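Uncharacterized protein (Bacteroides ovatus, PDB 3NQK) is of unknown function but pairs a probable E-set N-terminal domain with a BT_3044-like C-terminal domain. Local coordinates at residues Q55-H60 with D134-Y139; Q11-K16 with I45-S50. One frame throughout, in Å; residues are numbered along the deposited sequence.

Contact 1 (Q55-H60 with D134-Y139); sequences QDRDIH and DGSYAY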
loop_
_atom_site.group_PDB
_atom_site.type_symbol
_atom_site.label_atom_id
_atom_site.label_comp_id
_atom_site.label_asym_id
_atom_site.label_seq_id
_atom_site.Cartn_x
_atom_site.Cartn_y
_atom_site.Cartn_z
ATOM N N GLN A 55 -8.628 9.129 26.905
ATOM C CA GLN A 55 -7.432 9.087 27.768
ATOM C C GLN A 55 -6.149 9.185 26.953
ATOM O O GLN A 55 -6.019 8.535 25.919
ATOM C CB GLN A 55 -7.388 7.763 28.575
ATOM C CG GLN A 55 -8.586 7.513 29.525
ATOM C CD GLN A 55 -8.375 6.267 30.456
ATOM O OE1 GLN A 55 -7.302 6.092 31.060
ATOM N NE2 GLN A 55 -9.410 5.439 30.584
ATOM N N ASP A 56 -5.209 10.016 27.402
ATOM C CA ASP A 56 -3.850 9.928 26.897
ATOM C C ASP A 56 -3.343 8.607 27.438
ATOM O O ASP A 56 -3.507 8.319 28.616
ATOM C CB ASP A 56 -2.967 11.089 27.389
ATOM C CG ASP A 56 -3.182 12.396 26.582
ATOM O OD1 ASP A 56 -4.204 13.104 26.811
ATOM O OD2 ASP A 56 -2.285 12.748 25.781
ATOM N N ARG A 57 -2.829 7.759 26.561
ATOM C CA ARG A 57 -2.406 6.431 26.964
ATOM C C ARG A 57 -0.973 6.188 26.580
ATOM O O ARG A 57 -0.584 6.383 25.427
ATOM C CB ARG A 57 -3.304 5.359 26.328
ATOM C CG ARG A 57 -4.794 5.679 26.421
ATOM C CD ARG A 57 -5.651 4.723 25.618
ATOM N NE ARG A 57 -6.038 3.554 26.398
ATOM C CZ ARG A 57 -7.281 3.288 26.812
ATOM N NH1 ARG A 57 -8.295 4.083 26.483
ATOM N NH2 ARG A 57 -7.518 2.182 27.513
ATOM N N ASP A 58 -0.166 5.859 27.582
ATOM C CA ASP A 58 1.178 5.399 27.364
ATOM C C ASP A 58 1.135 3.893 27.440
ATOM O O ASP A 58 0.946 3.332 28.511
ATOM C CB ASP A 58 2.133 5.981 28.420
ATOM C CG ASP A 58 2.469 7.448 28.159
ATOM O OD1 ASP A 58 2.935 7.772 27.031
ATOM O OD2 ASP A 58 2.277 8.275 29.079
ATOM N N ILE A 59 1.237 3.242 26.284
ATOM C CA ILE A 59 1.112 1.792 26.197
ATOM C C ILE A 59 2.466 1.148 26.271
ATOM O O ILE A 59 3.408 1.606 25.639
ATOM C CB ILE A 59 0.408 1.385 24.882
ATOM C CG1 ILE A 59 -1.033 1.922 24.876
ATOM C CG2 ILE A 59 0.406 -0.147 24.707
ATOM C CD1 ILE A 59 -1.652 2.039 23.499
ATOM N N HIS A 60 2.581 0.093 27.058
ATOM C CA HIS A 60 3.867 -0.596 27.213
ATOM C C HIS A 60 3.832 -1.952 26.542
ATOM O O HIS A 60 2.893 -2.729 26.743
ATOM C CB HIS A 60 4.219 -0.751 28.691
ATOM C CG HIS A 60 4.455 0.553 29.397
ATOM N ND1 HIS A 60 5.713 0.979 29.774
ATOM C CD2 HIS A 60 3.596 1.518 29.799
ATOM C CE1 HIS A 60 5.615 2.152 30.378
ATOM N NE2 HIS A 60 4.341 2.502 30.405
ATOM N N ASP A 134 -2.140 -1.153 29.150
ATOM C CA ASP A 134 -2.913 -0.495 28.049
ATOM C C ASP A 134 -3.097 1.017 28.231
ATOM O O ASP A 134 -3.918 1.633 27.536
ATOM C CB ASP A 134 -4.294 -1.181 27.848
ATOM C CG ASP A 134 -5.247 -0.988 29.038
ATOM O OD1 ASP A 134 -4.928 -0.221 29.975
ATOM O OD2 ASP A 134 -6.328 -1.604 29.021
ATOM N N GLY A 135 -2.380 1.598 29.198
ATOM C CA GLY A 135 -2.380 3.053 29.400
ATOM C C GLY A 135 -3.552 3.615 30.189
ATOM O O GLY A 135 -3.546 4.799 30.544
ATOM N N SER A 136 -4.545 2.768 30.487
ATOM C CA SER A 136 -5.743 3.202 31.221
ATOM C C SER A 136 -5.489 3.236 32.725
ATOM O O SER A 136 -4.531 2.630 33.211
ATOM C CB SER A 136 -6.921 2.273 30.919
ATOM O OG SER A 136 -6.781 1.042 31.581
ATOM N N TYR A 137 -6.393 3.892 33.463
ATOM C CA TYR A 137 -6.216 4.088 34.910
ATOM C C TYR A 137 -6.295 2.769 35.719
ATOM O O TYR A 137 -7.098 1.885 35.417
ATOM C CB TYR A 137 -7.242 5.123 35.463
ATOM C CG TYR A 137 -7.137 5.315 36.972
ATOM C CD1 TYR A 137 -5.956 5.807 37.550
ATOM C CD2 TYR A 137 -8.185 4.951 37.824
ATOM C CE1 TYR A 137 -5.824 5.937 38.937
ATOM C CE2 TYR A 137 -8.065 5.082 39.219
ATOM C CZ TYR A 137 -6.875 5.575 39.765
ATOM O OH TYR A 137 -6.729 5.698 41.136
ATOM N N ALA A 138 -5.455 2.675 36.762
ATOM C CA ALA A 138 -5.392 1.491 37.634
ATOM C C ALA A 138 -4.780 0.309 36.885
ATOM O O ALA A 138 -3.567 0.244 36.725
ATOM C CB ALA A 138 -6.801 1.133 38.196
ATOM N N TYR A 139 -5.628 -0.600 36.398
ATOM C CA TYR A 139 -5.171 -1.811 35.645
ATOM C C TYR A 139 -4.426 -2.848 36.576
ATOM O O TYR A 139 -3.192 -3.034 36.481
ATOM C CB TYR A 139 -4.305 -1.410 34.421
ATOM C CG TYR A 139 -4.250 -2.479 33.336
ATOM C CD1 TYR A 139 -5.337 -2.692 32.478
ATOM C CD2 TYR A 139 -3.120 -3.289 33.178
ATOM C CE1 TYR A 139 -5.296 -3.692 31.492
ATOM C CE2 TYR A 139 -3.071 -4.287 32.191
ATOM C CZ TYR A 139 -4.156 -4.479 31.359
ATOM O OH TYR A 139 -4.101 -5.456 30.397
#

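Contact 2 (Q11-K16 with I45-S50); sequences QYVSFK and IIVSGS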
loop_
_atom_site.group_PDB
_atom_site.type_symbol
_atom_site.label_atom_id
_atom_site.label_comp_id
_atom_site.label_asym_id
_atom_site.label_seq_id
_atom_site.Cartn_x
_atom_site.Cartn_y
_atom_site.Cartn_z
ATOM N N GLN A 11 -12.994 -0.027 27.129
ATOM C CA GLN A 11 -12.164 0.023 25.879
ATOM C C GLN A 11 -10.968 -0.956 25.917
ATOM O O GLN A 11 -10.254 -1.046 26.909
ATOM C CB GLN A 11 -11.670 1.435 25.627
ATOM C CG GLN A 11 -12.756 2.377 25.228
ATOM C CD GLN A 11 -12.224 3.691 24.741
ATOM O OE1 GLN A 11 -11.461 4.354 25.432
ATOM N NE2 GLN A 11 -12.634 4.088 23.541
ATOM N N TYR A 12 -10.732 -1.619 24.789
ATOM C CA TYR A 12 -9.744 -2.673 24.684
ATOM C C TYR A 12 -8.625 -2.239 23.717
ATOM O O TYR A 12 -8.905 -1.728 22.630
ATOM C CB TYR A 12 -10.446 -3.957 24.175
ATOM C CG TYR A 12 -9.570 -5.216 24.109
ATOM C CD1 TYR A 12 -9.164 -5.882 25.278
ATOM C CD2 TYR A 12 -9.244 -5.801 22.875
ATOM C CE1 TYR A 12 -8.384 -7.059 25.217
ATOM C CE2 TYR A 12 -8.471 -6.982 22.807
ATOM C CZ TYR A 12 -8.046 -7.596 23.979
ATOM O OH TYR A 12 -7.295 -8.744 23.909
ATOM N N VAL A 13 -7.363 -2.427 24.129
ATOM C CA VAL A 13 -6.212 -2.059 23.301
ATOM C C VAL A 13 -5.536 -3.303 22.773
ATOM O O VAL A 13 -5.122 -4.143 23.543
ATOM C CB VAL A 13 -5.181 -1.273 24.104
ATOM C CG1 VAL A 13 -3.934 -0.955 23.232
ATOM C CG2 VAL A 13 -5.793 -0.011 24.648
ATOM N N SER A 14 -5.352 -3.376 21.454
ATOM C CA SER A 14 -4.802 -4.566 20.830
ATOM C C SER A 14 -4.013 -4.275 19.551
ATOM O O SER A 14 -4.040 -3.163 19.026
ATOM C CB SER A 14 -5.916 -5.526 20.500
ATOM O OG SER A 14 -6.779 -4.966 19.544
ATOM N N PHE A 15 -3.318 -5.307 19.064
ATOM C CA PHE A 15 -2.526 -5.229 17.846
ATOM C C PHE A 15 -3.385 -5.580 16.657
ATOM O O PHE A 15 -4.290 -6.399 16.767
ATOM C CB PHE A 15 -1.374 -6.239 17.897
ATOM C CG PHE A 15 -0.402 -6.017 19.030
ATOM C CD1 PHE A 15 0.539 -4.991 18.970
ATOM C CD2 PHE A 15 -0.347 -6.898 20.090
ATOM C CE1 PHE A 15 1.463 -4.820 19.967
ATOM C CE2 PHE A 15 0.583 -6.733 21.096
ATOM C CZ PHE A 15 1.487 -5.687 21.037
ATOM N N LYS A 16 -3.083 -4.997 15.502
ATOM C CA LYS A 16 -3.787 -5.372 14.271
ATOM C C LYS A 16 -2.818 -5.612 13.120
ATOM O O LYS A 16 -2.454 -4.686 12.384
ATOM C CB LYS A 16 -4.816 -4.314 13.882
ATOM C CG LYS A 16 -6.118 -4.897 13.335
ATOM C CD LYS A 16 -6.936 -5.597 14.460
ATOM C CE LYS A 16 -8.353 -5.967 13.990
ATOM N NZ LYS A 16 -8.340 -6.790 12.719
ATOM N N ILE A 45 -1.209 -0.479 16.546
ATOM C CA ILE A 45 -1.814 -0.655 17.837
ATOM C C ILE A 45 -3.137 0.118 17.814
ATOM O O ILE A 45 -3.170 1.304 17.463
ATOM C CB ILE A 45 -0.912 -0.150 18.934
ATOM C CG1 ILE A 45 0.385 -0.969 18.948
ATOM C CG2 ILE A 45 -1.595 -0.249 20.253
ATOM C CD1 ILE A 45 1.366 -0.512 19.968
ATOM N N ILE A 46 -4.221 -0.582 18.138
ATOM C CA ILE A 46 -5.561 -0.073 17.958
ATOM C C ILE A 46 -6.307 -0.005 19.273
ATOM O O ILE A 46 -6.238 -0.935 20.079
ATOM C CB ILE A 46 -6.355 -0.995 16.976
ATOM C CG1 ILE A 46 -6.073 -0.605 15.541
ATOM C CG2 ILE A 46 -7.807 -0.905 17.212
ATOM C CD1 ILE A 46 -4.680 -0.859 15.127
ATOM N N VAL A 47 -7.029 1.102 19.491
ATOM C CA VAL A 47 -7.879 1.254 20.670
ATOM C C VAL A 47 -9.341 1.133 20.260
ATOM O O VAL A 47 -9.934 2.081 19.760
ATOM C CB VAL A 47 -7.640 2.600 21.356
ATOM C CG1 VAL A 47 -8.484 2.719 22.619
ATOM C CG2 VAL A 47 -6.141 2.773 21.685
ATOM N N SER A 48 -9.909 -0.048 20.470
ATOM C CA SER A 48 -11.279 -0.350 20.029
ATOM C C SER A 48 -12.282 -0.019 21.079
ATOM O O SER A 48 -12.081 -0.321 22.254
ATOM C CB SER A 48 -11.415 -1.839 19.670
ATOM O OG SER A 48 -10.726 -2.149 18.456
ATOM N N GLY A 49 -13.405 0.551 20.657
ATOM C CA GLY A 49 -14.466 0.879 21.588
ATOM C C GLY A 49 -15.644 1.573 20.943
ATOM O O GLY A 49 -15.538 2.110 19.816
ATOM N N SER A 50 -16.787 1.536 21.652
ATOM C CA SER A 50 -18.003 2.235 21.229
ATOM C C SER A 50 -17.813 3.759 21.391
ATOM O O SER A 50 -18.293 4.558 20.557
ATOM C CB SER A 50 -19.214 1.759 22.059
HETATM O O HOH W 1 -8.498 -3.326 19.990
#

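Contact 1 (Q55-H60 with D134-Y139)
The flat guanidinium of Arg-57 meets the carbonyl of Asp-134 at its edge, in plane, while CB of Ser-136 approaches the same group obliquely, near NH2. Over one face of the Tyr-137 ring lies CB of Ala-138, offset toward the rim. The edge contact is a hydrogen bond from NE of Arg-57 to O of Asp-134, 3.1 Å long and nearly straight (169° at the hydrogen). A bend at chi3 (89°) turns NE off the line of the aliphatic part, toward the carbonyl, while CB of that part rests 4.0 Å from CA of Gly-135. Glycine suits this spot: its phi is positive, and a CB here would probably collide with CB of Arg-57. Asp-134 in turn shapes the loop as an Asx turn, its OD1 taking the backbone N of Ser-136 at 3.1 Å and OG of Ser-136 at 2.8 Å, both from one face of the carboxylate. At the margin, Tyr-137 N gives a weak bond to OE1 of Gln-55 (3.4 Å). NH1 of Arg-57 bonds to OD1 of Asn-53, so the one side chain ties two loops together. NH2 of Arg-57 lies 4.2 Å from OD2 of Asp-134, too far for a salt bridge, yet the opposite charges would probably still attract.

Contact 2 (Q11-K16 with I45-S50)
Val-13, Phe-15, Ile-45 and Val-47 pack on one face of two antiparallel strands, the close apolar side of the contact. CG1 of Val-13 lies 3.9 Å from CG2 of Ile-45, the two side chains crossing at a slant, whereas Phe-15 runs beside Ile-45 in the same direction, its CD1 4.0 Å from CG1 of the isoleucine. Ile-45 can serve both neighbours because its branches diverge: CG2 stands anti to the backbone N and CG1 anti to the carbonyl carbon (chi1 -63°). An alanine in place of Ile-45 would probably open a gap between Val-13 and Phe-15 and leave the phenyl ring freer to shift. The other, more polar face holds a water among Tyr-12, Ser-14 and Ser-48; it donates to O of Tyr-12 (3.1 Å) and bonds to OG of Ser-48 (2.9 Å), a small hydroxyl well suited to holding it. Ile-46 is the buried part of this face: its CD1 touches CB of Lys-16 at 3.7 Å, and Met-257 of the second subunit packs on it. Paired backbone bonds join Tyr-12 to Ser-48 and Ser-14 to Ile-46, making an antiparallel pair at the sheet's edge within this chain, its apolar face on strands 57-63 and 125-133, as expected of the Ig-like beta-sandwich suggested by the E-set assignment.

The centres of the two contacts lie about 12 Å apart, both in the N-terminal part of the chain and on the same side of its centre. Along the sequence they come in series: contact 2 pairs strand 12-15 with strand 38-48, and contact 1 then joins the start of the next strand, 57-63, to the loop that follows strand 125-133. They belong to different sheets, whose apolar faces meet where Ile-59 of contact 1 packs on Val-13 and Ile-45 of contact 2. Gln-11 also makes a weak bond to Arg-57. Apolar packing thus joins strands 12-15, 38-48 and 57-63, while Asp-134 brings the start of the 134-139 loop against Val-13.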